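Local coordinates for aspartate-semialdehyde dehydrogenase (Vibrio cholerae, PDB 2QZ9), which catalyses the NADPH-dependent reductive dephosphorylation of L-aspartyl-4-phosphate to L-aspartate-semialdehyde, a shared step in the making of lysine, threonine and methionine, and works as a homodimer, at the interface of chains A and B. Sequence-based numbering; all coordinates share one arbitrary frame. Chains: chain A/B, Aspartate-semialdehyde dehydrogenase.

The interface of chains A and B. Residues chain A 279-281, 296, 310; chain B 197-199, 236.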
loop_
_atom_site.group_PDB
_atom_site.type_symbol
_atom_site.label_atom_id
_atom_site.label_comp_id
_atom_site.label_asym_id
_atom_site.label_seq_id
_atom_site.Cartn_x
_atom_site.Cartn_y
_atom_site.Cartn_z
ATOM N N PHE A 279 -12.424 5.441 9.030
ATOM C CA PHE A 279 -11.274 4.528 9.099
ATOM C C PHE A 279 -10.081 5.315 9.608
ATOM O O PHE A 279 -10.013 6.525 9.385
ATOM C CB PHE A 279 -10.964 3.928 7.717
ATOM C CG PHE A 279 -11.015 4.933 6.608
ATOM C CD1 PHE A 279 -9.897 5.701 6.296
ATOM C CD2 PHE A 279 -12.195 5.136 5.887
ATOM C CE1 PHE A 279 -9.945 6.652 5.272
ATOM C CE2 PHE A 279 -12.252 6.088 4.869
ATOM C CZ PHE A 279 -11.133 6.845 4.557
ATOM N N PRO A 280 -9.125 4.635 10.281
ATOM C CA PRO A 280 -7.938 5.374 10.698
ATOM C C PRO A 280 -6.921 5.589 9.571
ATOM O O PRO A 280 -6.784 4.749 8.660
ATOM C CB PRO A 280 -7.345 4.483 11.802
ATOM C CG PRO A 280 -7.753 3.087 11.412
ATOM C CD PRO A 280 -9.086 3.220 10.713
ATOM N N THR A 281 -6.216 6.713 9.639
ATOM C CA THR A 281 -5.054 6.942 8.804
ATOM C C THR A 281 -3.866 7.344 9.657
ATOM O O THR A 281 -4.026 7.870 10.757
ATOM C CB THR A 281 -5.283 8.039 7.749
ATOM O OG1 THR A 281 -5.511 9.287 8.414
ATOM C CG2 THR A 281 -6.467 7.685 6.817
ATOM N N ARG A 296 -12.228 -0.613 8.086
ATOM C CA ARG A 296 -12.477 -1.366 6.853
ATOM C C ARG A 296 -12.804 -2.842 7.102
ATOM O O ARG A 296 -12.658 -3.687 6.205
ATOM C CB ARG A 296 -11.308 -1.226 5.856
ATOM C CG ARG A 296 -10.954 0.219 5.398
ATOM C CD ARG A 296 -12.060 0.903 4.555
ATOM N NE ARG A 296 -12.768 -0.043 3.684
ATOM C CZ ARG A 296 -12.349 -0.444 2.483
ATOM N NH1 ARG A 296 -11.228 0.021 1.949
ATOM N NH2 ARG A 296 -13.076 -1.317 1.807
ATOM N N TRP A 310 -8.192 -3.094 8.006
ATOM C CA TRP A 310 -7.139 -2.095 7.804
ATOM C C TRP A 310 -6.581 -1.795 9.188
ATOM O O TRP A 310 -7.336 -1.507 10.101
ATOM C CB TRP A 310 -7.735 -0.841 7.142
ATOM C CG TRP A 310 -6.830 0.391 6.966
ATOM C CD1 TRP A 310 -6.914 1.570 7.680
ATOM C CD2 TRP A 310 -5.784 0.591 5.995
ATOM N NE1 TRP A 310 -5.973 2.463 7.231
ATOM C CE2 TRP A 310 -5.276 1.903 6.194
ATOM C CE3 TRP A 310 -5.218 -0.211 4.986
ATOM C CZ2 TRP A 310 -4.216 2.421 5.446
ATOM C CZ3 TRP A 310 -4.178 0.309 4.237
ATOM C CH2 TRP A 310 -3.689 1.624 4.464
ATOM N N CYS B 197 -1.785 7.851 3.778
ATOM C CA CYS B 197 -2.382 6.812 2.944
ATOM C C CYS B 197 -3.841 6.706 3.346
ATOM O O CYS B 197 -4.160 6.700 4.531
ATOM C CB CYS B 197 -1.677 5.463 3.139
ATOM S SG CYS B 197 0.054 5.441 2.670
ATOM N N ILE B 198 -4.718 6.644 2.352
ATOM C CA ILE B 198 -6.159 6.625 2.585
ATOM C C ILE B 198 -6.755 5.348 1.966
ATOM O O ILE B 198 -6.844 5.249 0.732
ATOM C CB ILE B 198 -6.859 7.884 1.967
ATOM C CG1 ILE B 198 -6.092 9.172 2.334
ATOM C CG2 ILE B 198 -8.322 7.945 2.413
ATOM C CD1 ILE B 198 -6.623 10.461 1.672
ATOM N N PRO B 199 -7.173 4.378 2.819
ATOM C CA PRO B 199 -7.712 3.094 2.352
ATOM C C PRO B 199 -9.145 3.244 1.822
ATOM O O PRO B 199 -10.040 2.466 2.196
ATOM C CB PRO B 199 -7.721 2.245 3.619
ATOM C CG PRO B 199 -7.967 3.250 4.703
ATOM C CD PRO B 199 -7.170 4.456 4.292
ATOM N N VAL B 236 -6.125 1.591 -1.917
ATOM C CA VAL B 236 -5.566 2.614 -1.054
ATOM C C VAL B 236 -4.985 3.767 -1.889
ATOM O O VAL B 236 -4.229 3.540 -2.829
ATOM C CB VAL B 236 -4.457 2.028 -0.135
ATOM C CG1 VAL B 236 -3.928 3.080 0.837
ATOM C CG2 VAL B 236 -4.989 0.797 0.647
#
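B:Pro199 fits its pyrrolidine ring into the corner formed by two aromatic side chains of the other subunit, the indole of A:Trp310 and the phenyl of A:Phe279. The proline ring and the indole cross at about a right angle. CG of B:Pro199 sits 3.3 Å from the centroid of the five-membered ring of A:Trp310, while CB of B:Pro199 covers its six-membered ring at 3.6 Å from the centroid. Proline suits this slot because its compact, stiff ring carries polarised C-H groups that favour an electron-rich indole face. A:Phe279 closes the adjacent side: the proline lies off the phenyl plane, toward the CD1-CE1 side of the ring, with CD1 of A:Phe279 3.5 Å from CG of B:Pro199, and the two side chains cross at a slant. The next carbon, CE1 of A:Phe279, packs against the CG2 methyl of B:Ile198. The outer tip of the indole meets a branched residue head-on, with CZ3 of A:Trp310 3.7 Å from CG2 of B:Val236.

A polar bond crosses beside this apolar core: NH1 of A:Arg296 donates to the backbone O of B:Pro199 at 2.7 Å. The oxygen lies 24° out of the guanidinium plane, and the bond is bent, 138° at the hydrogen. The arginine chain folds at chi2 and chi3, which turns its end toward that carbonyl; a long, flexible donor can make such a turn.

This patch belongs to the two-fold dimer interface, its centre about 9 Å from the catalytic A:His244. Behind the first shell, the strand 306-313 presents A:Trp310 with CG anti to the backbone N (chi1 174°). The in-plane bond from NE1 of A:Trp310 to the backbone O of A:Pro280, 2.8 Å long, probably helps fix the rotation of the indole.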